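Local coordinates for superoxide dismutase [FE] (Sulfolobus solfataricus, PDB 1WB7), which destroys superoxide radicals, converting two superoxide ions and two protons to hydrogen peroxide and dioxygen at one bound iron per subunit, at residues N128-T133 and L169-H174; W135-Y140 and M150-H155; P12-K17 and L86-M91. The protein carries 1 engineered substitution. All coordinates share one frame; numbering follows the deposited sequence.

Contact 1: residues N128-T133 and L169-H174. With FE (Fe (III) ion), chain C.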
loop_
_atom_site.group_PDB
_atom_site.type_symbol
_atom_site.label_atom_id
_atom_site.label_comp_id
_atom_site.label_asym_id
_atom_site.label_seq_id
_atom_site.Cartn_x
_atom_site.Cartn_y
_atom_site.Cartn_z
ATOM N N ASN A 128 -0.938 -16.279 -9.559
ATOM C CA ASN A 128 -0.710 -15.588 -10.822
ATOM C C ASN A 128 -1.457 -14.268 -10.944
ATOM O O ASN A 128 -1.095 -13.431 -11.764
ATOM C CB ASN A 128 -1.074 -16.486 -12.009
ATOM C CG ASN A 128 -0.112 -17.648 -12.182
ATOM O OD1 ASN A 128 1.098 -17.490 -12.037
ATOM N ND2 ASN A 128 -0.646 -18.817 -12.508
ATOM N N SER A 129 -2.490 -14.075 -10.130
ATOM C CA SER A 129 -3.268 -12.842 -10.181
ATOM C C SER A 129 -2.567 -11.699 -9.455
ATOM O O SER A 129 -2.969 -10.542 -9.570
ATOM C CB SER A 129 -4.642 -13.049 -9.539
ATOM O OG SER A 129 -4.534 -13.117 -8.123
ATOM N N LEU A 130 -1.523 -12.025 -8.701
ATOM C CA LEU A 130 -0.794 -11.010 -7.947
ATOM C C LEU A 130 -0.243 -9.902 -8.833
ATOM O O LEU A 130 0.592 -10.148 -9.700
ATOM C CB LEU A 130 0.354 -11.648 -7.162
ATOM C CG LEU A 130 1.347 -10.673 -6.521
ATOM C CD1 LEU A 130 0.625 -9.774 -5.528
ATOM C CD2 LEU A 130 2.456 -11.447 -5.834
ATOM N N PRO A 131 -0.712 -8.664 -8.629
ATOM C CA PRO A 131 -0.248 -7.520 -9.420
ATOM C C PRO A 131 1.081 -7.001 -8.881
ATOM O O PRO A 131 1.118 -6.326 -7.853
ATOM C CB PRO A 131 -1.368 -6.507 -9.240
ATOM C CG PRO A 131 -1.769 -6.752 -7.799
ATOM C CD PRO A 131 -1.821 -8.269 -7.739
ATOM N N GLY A 132 2.169 -7.320 -9.570
ATOM C CA GLY A 132 3.473 -6.867 -9.126
ATOM C C GLY A 132 4.207 -7.923 -8.324
ATOM O O GLY A 132 3.870 -9.107 -8.387
ATOM N N THR A 133 5.206 -7.491 -7.562
ATOM C CA THR A 133 5.997 -8.407 -6.761
ATOM C C THR A 133 5.385 -8.655 -5.384
ATOM O O THR A 133 4.640 -7.828 -4.860
ATOM C CB THR A 133 7.446 -7.891 -6.599
ATOM O OG1 THR A 133 7.435 -6.556 -6.085
ATOM C CG2 THR A 133 8.153 -7.900 -7.937
ATOM N N LEU A 169 5.060 -19.007 -1.249
ATOM C CA LEU A 169 5.674 -18.907 -2.571
ATOM C C LEU A 169 6.187 -17.491 -2.820
ATOM O O LEU A 169 5.418 -16.531 -2.760
ATOM C CB LEU A 169 4.650 -19.273 -3.648
ATOM C CG LEU A 169 5.025 -18.983 -5.105
ATOM C CD1 LEU A 169 6.235 -19.816 -5.511
ATOM C CD2 LEU A 169 3.831 -19.302 -6.003
ATOM N N ASP A 170 7.481 -17.361 -3.097
ATOM C CA ASP A 170 8.079 -16.055 -3.367
ATOM C C ASP A 170 7.753 -15.617 -4.797
ATOM O O ASP A 170 8.039 -16.336 -5.759
ATOM C CB ASP A 170 9.600 -16.119 -3.198
ATOM C CG ASP A 170 10.257 -14.750 -3.302
ATOM O OD1 ASP A 170 9.561 -13.765 -3.630
ATOM O OD2 ASP A 170 11.477 -14.657 -3.056
ATOM N N GLU A 171 7.169 -14.433 -4.940
ATOM C CA GLU A 171 6.829 -13.945 -6.262
ATOM C C GLU A 171 7.554 -12.668 -6.677
ATOM O O GLU A 171 7.100 -11.957 -7.566
ATOM C CB GLU A 171 5.314 -13.763 -6.393
ATOM C CG GLU A 171 4.549 -15.079 -6.343
ATOM C CD GLU A 171 3.087 -14.921 -6.704
ATOM O OE1 GLU A 171 2.790 -14.613 -7.880
ATOM O OE2 GLU A 171 2.238 -15.099 -5.811
ATOM N N PHE A 172 8.669 -12.363 -6.018
ATOM C CA PHE A 172 9.460 -11.206 -6.419
ATOM C C PHE A 172 10.145 -11.723 -7.673
ATOM O O PHE A 172 10.350 -12.926 -7.814
ATOM C CB PHE A 172 10.512 -10.845 -5.368
ATOM C CG PHE A 172 10.086 -9.742 -4.441
ATOM C CD1 PHE A 172 9.026 -9.929 -3.553
ATOM C CD2 PHE A 172 10.729 -8.506 -4.470
ATOM C CE1 PHE A 172 8.612 -8.893 -2.704
ATOM C CE2 PHE A 172 10.323 -7.467 -3.628
ATOM C CZ PHE A 172 9.263 -7.660 -2.744
ATOM N N GLU A 173 10.505 -10.833 -8.583
ATOM C CA GLU A 173 11.128 -11.267 -9.827
ATOM C C GLU A 173 12.471 -11.974 -9.670
ATOM O O GLU A 173 12.803 -12.842 -10.477
ATOM C CB GLU A 173 11.243 -10.075 -10.774
ATOM C CG GLU A 173 9.883 -9.491 -11.117
ATOM C CD GLU A 173 9.968 -8.257 -11.987
ATOM O OE1 GLU A 173 10.700 -7.317 -11.609
ATOM O OE2 GLU A 173 9.288 -8.227 -13.041
ATOM N N HIS A 174 13.231 -11.628 -8.631
ATOM C CA HIS A 174 14.538 -12.251 -8.409
ATOM C C HIS A 174 14.432 -13.725 -8.039
ATOM O O HIS A 174 15.428 -14.433 -7.986
ATOM C CB HIS A 174 15.317 -11.514 -7.310
ATOM C CG HIS A 174 14.670 -11.570 -5.962
ATOM N ND1 HIS A 174 14.169 -10.453 -5.330
ATOM C CD2 HIS A 174 14.445 -12.609 -5.124
ATOM C CE1 HIS A 174 13.662 -10.801 -4.159
ATOM N NE2 HIS A 174 13.817 -12.104 -4.010
HETATM FE FE FE C . 12.933 -13.457 -2.594
HETATM O O HOH W 1 11.308 -11.758 -2.236
#

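Contact 2: residues W135-Y140 and M150-H155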
loop_
_atom_site.group_PDB
_atom_site.type_symbol
_atom_site.label_atom_id
_atom_site.label_comp_id
_atom_site.label_asym_id
_atom_site.label_seq_id
_atom_site.Cartn_x
_atom_site.Cartn_y
_atom_site.Cartn_z
ATOM N N TRP A 135 4.211 -12.153 -2.565
ATOM C CA TRP A 135 4.159 -13.560 -2.192
ATOM C C TRP A 135 2.748 -14.125 -2.254
ATOM O O TRP A 135 1.759 -13.389 -2.279
ATOM C CB TRP A 135 4.642 -13.758 -0.747
ATOM C CG TRP A 135 5.963 -13.164 -0.421
ATOM C CD1 TRP A 135 6.261 -11.840 -0.296
ATOM C CD2 TRP A 135 7.187 -13.876 -0.202
ATOM N NE1 TRP A 135 7.598 -11.680 -0.017
ATOM C CE2 TRP A 135 8.191 -12.915 0.045
ATOM C CE3 TRP A 135 7.532 -15.235 -0.193
ATOM C CZ2 TRP A 135 9.524 -13.267 0.298
ATOM C CZ3 TRP A 135 8.859 -15.588 0.058
ATOM C CH2 TRP A 135 9.838 -14.604 0.300
ATOM N N ALA A 136 2.676 -15.451 -2.261
ATOM C CA ALA A 136 1.408 -16.163 -2.237
ATOM C C ALA A 136 1.596 -17.127 -1.073
ATOM O O ALA A 136 2.599 -17.843 -1.009
ATOM C CB ALA A 136 1.189 -16.923 -3.533
ATOM N N VAL A 137 0.662 -17.128 -0.131
ATOM C CA VAL A 137 0.784 -18.019 1.012
ATOM C C VAL A 137 -0.516 -18.720 1.355
ATOM O O VAL A 137 -1.602 -18.292 0.967
ATOM C CB VAL A 137 1.231 -17.264 2.298
ATOM C CG1 VAL A 137 2.567 -16.569 2.081
ATOM C CG2 VAL A 137 0.166 -16.260 2.708
ATOM N N LEU A 138 -0.382 -19.815 2.089
ATOM C CA LEU A 138 -1.529 -20.556 2.570
ATOM C C LEU A 138 -1.394 -20.459 4.078
ATOM O O LEU A 138 -0.408 -20.928 4.661
ATOM C CB LEU A 138 -1.483 -22.023 2.145
ATOM C CG LEU A 138 -2.704 -22.787 2.668
ATOM C CD1 LEU A 138 -3.962 -22.191 2.042
ATOM C CD2 LEU A 138 -2.590 -24.272 2.334
ATOM N N TYR A 139 -2.366 -19.809 4.702
ATOM C CA TYR A 139 -2.371 -19.650 6.144
ATOM C C TYR A 139 -3.210 -20.740 6.770
ATOM O O TYR A 139 -4.057 -21.352 6.117
ATOM C CB TYR A 139 -3.054 -18.348 6.565
ATOM C CG TYR A 139 -2.264 -17.077 6.447
ATOM C CD1 TYR A 139 -1.141 -16.854 7.237
ATOM C CD2 TYR A 139 -2.692 -16.055 5.605
ATOM C CE1 TYR A 139 -0.468 -15.642 7.196
ATOM C CE2 TYR A 139 -2.026 -14.835 5.556
ATOM C CZ TYR A 139 -0.916 -14.636 6.356
ATOM O OH TYR A 139 -0.276 -13.422 6.331
ATOM N N TYR A 140 -2.961 -20.974 8.050
ATOM C CA TYR A 140 -3.799 -21.868 8.797
ATOM C C TYR A 140 -4.337 -20.884 9.824
ATOM O O TYR A 140 -3.608 -20.448 10.712
ATOM C CB TYR A 140 -3.046 -22.980 9.526
ATOM C CG TYR A 140 -4.011 -23.735 10.416
ATOM C CD1 TYR A 140 -5.138 -24.356 9.874
ATOM C CD2 TYR A 140 -3.862 -23.743 11.801
ATOM C CE1 TYR A 140 -6.102 -24.957 10.687
ATOM C CE2 TYR A 140 -4.821 -24.347 12.628
ATOM C CZ TYR A 140 -5.936 -24.945 12.062
ATOM O OH TYR A 140 -6.911 -25.495 12.868
ATOM N N MET A 150 -3.703 -16.260 0.486
ATOM C CA MET A 150 -3.481 -14.825 0.487
ATOM C C MET A 150 -2.278 -14.466 -0.361
ATOM O O MET A 150 -1.336 -15.248 -0.478
ATOM C CB MET A 150 -3.258 -14.327 1.920
ATOM C CG MET A 150 -3.049 -12.817 2.064
ATOM S SD MET A 150 -4.422 -11.828 1.423
ATOM C CE MET A 150 -5.805 -12.523 2.338
ATOM N N THR A 151 -2.329 -13.290 -0.979
ATOM C CA THR A 151 -1.199 -12.803 -1.758
ATOM C C THR A 151 -0.714 -11.541 -1.049
ATOM O O THR A 151 -1.520 -10.700 -0.633
ATOM C CB THR A 151 -1.571 -12.452 -3.237
ATOM O OG1 THR A 151 -2.710 -11.581 -3.263
ATOM C CG2 THR A 151 -1.859 -13.715 -4.042
ATOM N N PHE A 152 0.600 -11.436 -0.883
ATOM C CA PHE A 152 1.220 -10.272 -0.249
ATOM C C PHE A 152 1.750 -9.391 -1.377
ATOM O O PHE A 152 2.160 -9.896 -2.423
ATOM C CB PHE A 152 2.444 -10.666 0.594
ATOM C CG PHE A 152 2.147 -11.548 1.780
ATOM C CD1 PHE A 152 3.199 -12.149 2.475
ATOM C CD2 PHE A 152 0.842 -11.788 2.204
ATOM C CE1 PHE A 152 2.958 -12.979 3.570
ATOM C CE2 PHE A 152 0.594 -12.615 3.299
ATOM C CZ PHE A 152 1.652 -13.213 3.984
ATOM N N GLU A 153 1.729 -8.083 -1.167
ATOM C CA GLU A 153 2.298 -7.158 -2.138
ATOM C C GLU A 153 3.543 -6.687 -1.385
ATOM O O GLU A 153 3.460 -6.275 -0.222
ATOM C CB GLU A 153 1.319 -6.026 -2.450
ATOM C CG GLU A 153 0.111 -6.545 -3.223
ATOM C CD GLU A 153 -0.985 -5.519 -3.418
ATOM O OE1 GLU A 153 -2.158 -5.935 -3.482
ATOM O OE2 GLU A 153 -0.688 -4.306 -3.515
ATOM N N ASN A 154 4.694 -6.785 -2.042
ATOM C CA ASN A 154 5.976 -6.469 -1.423
ATOM C C ASN A 154 6.085 -7.512 -0.295
ATOM O O ASN A 154 5.409 -8.536 -0.345
ATOM C CB ASN A 154 6.003 -5.043 -0.864
ATOM C CG ASN A 154 7.429 -4.529 -0.651
ATOM O OD1 ASN A 154 8.313 -5.275 -0.220
ATOM N ND2 ASN A 154 7.653 -3.253 -0.945
ATOM N N HIS A 155 6.910 -7.276 0.717
ATOM C CA HIS A 155 7.056 -8.255 1.798
ATOM C C HIS A 155 6.120 -8.020 2.982
ATOM O O HIS A 155 5.903 -8.914 3.791
ATOM C CB HIS A 155 8.484 -8.230 2.367
ATOM C CG HIS A 155 9.560 -8.476 1.355
ATOM N ND1 HIS A 155 9.615 -9.615 0.582
ATOM C CD2 HIS A 155 10.648 -7.742 1.021
ATOM C CE1 HIS A 155 10.689 -9.573 -0.184
ATOM N NE2 HIS A 155 11.334 -8.447 0.063
#

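Contact 3: residues P12-K17 and L86-M91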
loop_
_atom_site.group_PDB
_atom_site.type_symbol
_atom_site.label_atom_id
_atom_site.label_comp_id
_atom_site.label_asym_id
_atom_site.label_seq_id
_atom_site.Cartn_x
_atom_site.Cartn_y
_atom_site.Cartn_z
ATOM N N PRO A 12 19.568 -17.638 8.655
ATOM C CA PRO A 12 19.572 -19.076 8.924
ATOM C C PRO A 12 20.339 -19.789 7.824
ATOM O O PRO A 12 20.418 -19.299 6.700
ATOM C CB PRO A 12 18.092 -19.425 8.907
ATOM C CG PRO A 12 17.577 -18.527 7.810
ATOM C CD PRO A 12 18.262 -17.203 8.127
ATOM N N PRO A 13 20.941 -20.943 8.136
ATOM C CA PRO A 13 21.679 -21.651 7.089
ATOM C C PRO A 13 20.684 -22.240 6.099
ATOM O O PRO A 13 19.548 -22.548 6.463
ATOM C CB PRO A 13 22.435 -22.728 7.869
ATOM C CG PRO A 13 21.512 -23.012 9.021
ATOM C CD PRO A 13 21.092 -21.619 9.437
ATOM N N LEU A 14 21.108 -22.379 4.848
ATOM C CA LEU A 14 20.256 -22.945 3.813
ATOM C C LEU A 14 20.046 -24.414 4.197
ATOM O O LEU A 14 20.965 -25.064 4.678
ATOM C CB LEU A 14 20.957 -22.818 2.459
ATOM C CG LEU A 14 20.098 -22.759 1.198
ATOM C CD1 LEU A 14 19.036 -21.673 1.334
ATOM C CD2 LEU A 14 21.001 -22.490 0.003
ATOM N N PRO A 15 18.832 -24.953 4.000
ATOM C CA PRO A 15 18.544 -26.352 4.352
ATOM C C PRO A 15 19.107 -27.381 3.379
ATOM O O PRO A 15 19.016 -28.588 3.620
ATOM C CB PRO A 15 17.013 -26.403 4.379
ATOM C CG PRO A 15 16.588 -24.945 4.451
ATOM C CD PRO A 15 17.599 -24.263 3.592
ATOM N N TYR A 16 19.679 -26.905 2.280
ATOM C CA TYR A 16 20.228 -27.783 1.258
ATOM C C TYR A 16 21.255 -27.029 0.433
ATOM O O TYR A 16 21.486 -25.840 0.652
ATOM C CB TYR A 16 19.097 -28.288 0.356
ATOM C CG TYR A 16 17.977 -27.279 0.189
ATOM C CD1 TYR A 16 18.170 -26.100 -0.537
ATOM C CD2 TYR A 16 16.743 -27.472 0.818
ATOM C CE1 TYR A 16 17.164 -25.135 -0.626
ATOM C CE2 TYR A 16 15.733 -26.514 0.736
ATOM C CZ TYR A 16 15.954 -25.348 0.017
ATOM O OH TYR A 16 14.974 -24.384 -0.029
ATOM N N LYS A 17 21.878 -27.728 -0.507
ATOM C CA LYS A 17 22.874 -27.125 -1.377
ATOM C C LYS A 17 22.126 -26.161 -2.287
ATOM O O LYS A 17 20.918 -26.303 -2.472
ATOM C CB LYS A 17 23.570 -28.202 -2.213
ATOM C CG LYS A 17 24.076 -29.415 -1.426
ATOM C CD LYS A 17 23.080 -30.595 -1.466
ATOM C CE LYS A 17 21.825 -30.345 -0.619
ATOM N NZ LYS A 17 20.770 -31.394 -0.764
ATOM N N LEU A 86 11.165 -18.732 5.796
ATOM C CA LEU A 86 10.072 -19.684 5.677
ATOM C C LEU A 86 10.130 -20.333 4.302
ATOM O O LEU A 86 9.905 -21.533 4.151
ATOM C CB LEU A 86 8.725 -18.981 5.845
ATOM C CG LEU A 86 8.348 -18.479 7.236
ATOM C CD1 LEU A 86 6.995 -17.815 7.160
ATOM C CD2 LEU A 86 8.325 -19.645 8.231
ATOM N N TYR A 87 10.440 -19.517 3.302
ATOM C CA TYR A 87 10.526 -19.962 1.919
ATOM C C TYR A 87 11.509 -21.116 1.731
ATOM O O TYR A 87 11.166 -22.126 1.119
ATOM C CB TYR A 87 10.922 -18.769 1.053
ATOM C CG TYR A 87 11.034 -19.049 -0.428
ATOM C CD1 TYR A 87 9.943 -19.526 -1.158
ATOM C CD2 TYR A 87 12.218 -18.769 -1.111
ATOM C CE1 TYR A 87 10.032 -19.709 -2.537
ATOM C CE2 TYR A 87 12.317 -18.948 -2.484
ATOM C CZ TYR A 87 11.225 -19.413 -3.192
ATOM O OH TYR A 87 11.326 -19.553 -4.553
ATOM N N TRP A 88 12.726 -20.968 2.257
ATOM C CA TRP A 88 13.752 -22.009 2.130
ATOM C C TRP A 88 13.301 -23.322 2.761
ATOM O O TRP A 88 13.469 -24.388 2.172
ATOM C CB TRP A 88 15.059 -21.581 2.809
ATOM C CG TRP A 88 15.596 -20.276 2.355
ATOM C CD1 TRP A 88 16.041 -19.260 3.151
ATOM C CD2 TRP A 88 15.723 -19.817 1.005
ATOM N NE1 TRP A 88 16.432 -18.194 2.380
ATOM C CE2 TRP A 88 16.247 -18.508 1.059
ATOM C CE3 TRP A 88 15.442 -20.383 -0.246
ATOM C CZ2 TRP A 88 16.496 -17.750 -0.094
ATOM C CZ3 TRP A 88 15.689 -19.627 -1.395
ATOM C CH2 TRP A 88 16.210 -18.327 -1.307
ATOM N N GLU A 89 12.738 -23.235 3.966
ATOM C CA GLU A 89 12.277 -24.413 4.688
ATOM C C GLU A 89 11.002 -25.001 4.093
ATOM O O GLU A 89 10.652 -26.146 4.373
ATOM C CB GLU A 89 12.022 -24.071 6.158
ATOM C CG GLU A 89 13.247 -23.680 6.967
ATOM C CD GLU A 89 14.264 -24.807 7.102
ATOM O OE1 GLU A 89 13.855 -25.993 7.128
ATOM O OE2 GLU A 89 15.475 -24.503 7.202
ATOM N N ASN A 90 10.308 -24.222 3.274
ATOM C CA ASN A 90 9.066 -24.699 2.673
ATOM C C ASN A 90 9.332 -25.471 1.388
ATOM O O ASN A 90 8.401 -25.951 0.738
ATOM C CB ASN A 90 8.129 -23.523 2.382
ATOM C CG ASN A 90 6.684 -23.954 2.257
ATOM O OD1 ASN A 90 5.960 -23.507 1.365
ATOM N ND2 ASN A 90 6.250 -24.826 3.165
ATOM N N MET A 91 10.605 -25.579 1.016
ATOM C CA MET A 91 10.975 -26.311 -0.185
ATOM C C MET A 91 11.992 -27.404 0.134
ATOM O O MET A 91 12.613 -27.400 1.195
ATOM C CB MET A 91 11.552 -25.360 -1.239
ATOM C CG MET A 91 10.573 -24.309 -1.727
ATOM S SD MET A 91 11.252 -23.314 -3.057
ATOM C CE MET A 91 12.511 -22.370 -2.151
HETATM O O HOH W 2 16.885 -22.408 6.313
#

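Contact 1: residues N128-T133 and L169-H174
Thr133 lies over one face of the Phe172 ring. Its CB sits 3.8 Å above the ring plane, over the centre, and makes a CH-pi contact 9° off the ring normal. The ring of His155 stacks on the opposite face. The side chains of Thr133 and Phe172 cross at about a right angle. The ring of His174 is covered on one face, toward its rim, by Phe172 CB. This is the metal-binding loop of the iron/manganese superoxide dismutase C-terminal domain, where strand 165-170 runs out toward the iron. Asp170 OD2 binds the iron at 1.9 Å and His174 NE2 at 2.1 Å. Water 1, His33 and His84 complete the site.

Asp170 also closes an Asx turn. Its OD1 accepts the backbone N-H of Phe172 at 2.9 Å, from above the carboxylate plane, in a nearly straight bond of 171°. This ties the turn to the carboxylate that holds the metal.

Thr133 OG1 stands between its own backbone N and carbonyl carbon (chi1 54°), and it bonds to Thr133 of a neighbouring subunit. Glu173 likewise reaches across the interface, to His174 of the same neighbour. At this subunit boundary the loop after helix 116-128 packs on Phe172, which lies between the two ligands in sequence. Farther from the iron, Leu130 and Glu171 meet tip to tip. Leu130 CD2 touches Glu171 CD at 3.6 Å, against the carboxylate end of an extended chain.

Contact 2: residues W135-Y140 and M150-H155
Trp135 and Phe152 form a hydrogen-bonded pair of the antiparallel hairpin made by strands 134-140 and 147-153. Phe152 N gives to Trp135 O at 2.7 Å, and Trp135 N returns a bond to Phe152 O. Val137 and Met150 pair in the same way, with Val137 N meeting Met150 O at 2.8 Å. Ala136 and Thr151 form the non-hydrogen-bonded pair between them.

One side-chain bond crosses the contact. Trp135 NE1 donates to His155 ND1 at 2.9 Å, lying in the plane of both rings. An alanine in place of Trp135 would probably leave His155 ND1 without this donor and open a gap beside Phe152.

The apolar contacts gather round Phe152. Val137 CG2 touches its CZ at 3.6 Å, and Trp135 CB touches its CD1. Tyr139 comes tip to tip, with its CZ 3.8 Å from Phe152 CZ, while its OH bonds to Ile160 N.

The Trp135 side reaches Leu83 of helix 67-89 and the iron ligands His84 and Asp170. Ala136 and Thr151, on the other face, pack on helix 116-128. Strand 165-170 flanks strand 134-140 on its other edge.

Contact 3: residues P12-K17 and L86-M91
Leu14 lays its CD1 over one face of the Trp88 indole. The methyl is 4.0 Å from the centroid of the five-membered ring and 19° off its normal, a CH-pi contact. Leu14 CG is anti to the backbone N (chi1 -154°), which carries the methyl toward the indole. Tyr87 CD2 lies on the opposite face, so the indole is held between the two side chains. Pro15 adds an apolar touch nearer the backbone of Trp88, its CD 3.8 Å from Trp88 CB.

The contact joins the N-terminal loop before helix 27-57 to the C-terminal end of helix 67-89. Both belong to the alpha-hairpin domain of the family. Trp88 also makes edge-to-face contacts with the rings of the iron ligand His33 and of Tyr34, and its NE1 bonds to His38 ND1.

Tyr16 reaches the end of the helix with its hydroxyl. Its OH donates to Trp88 O at 2.7 Å, in the carbonyl plane and on a lone pair. Met91 O lies at the edge of the Tyr16 ring, near its plane, 3.3 Å from Tyr16 CE2. Pro15 CD covers one face of the Tyr16 ring.

Water 2 makes a second link. It donates to Pro13 O and to Glu89 OE2, each at 2.7 Å. Trp88 O belongs to the last turn of the helix, where carbonyls run short of backbone donors; its backbone bond from Met91 N is weak. The phenol therefore supplies that carbonyl with a side-chain donor, and the water lets the Glu89 carboxylate hold a loop carbonyl that it could not bond directly.

Overall arrangement
Along the chain, contact 3 comes first and is complete before the other two begin. Contact 2 then falls within the span between the two segments of contact 1. Contacts 1 and 2 share the C-terminal domain and its three-stranded antiparallel sheet, with centres about 10 Å apart. They touch directly, as at Leu169 N and Ala136 O. Contact 3 belongs to the alpha-hairpin domain, with its centre about 19 Å from that of contact 1 and 18 Å from that of contact 2. Tyr87 bridges the domains by packing on Asp170 and Trp135. The iron takes ligands from both domains; contact 1 supplies two of them, while contacts 2 and 3 approach the site through Trp135 and Trp88.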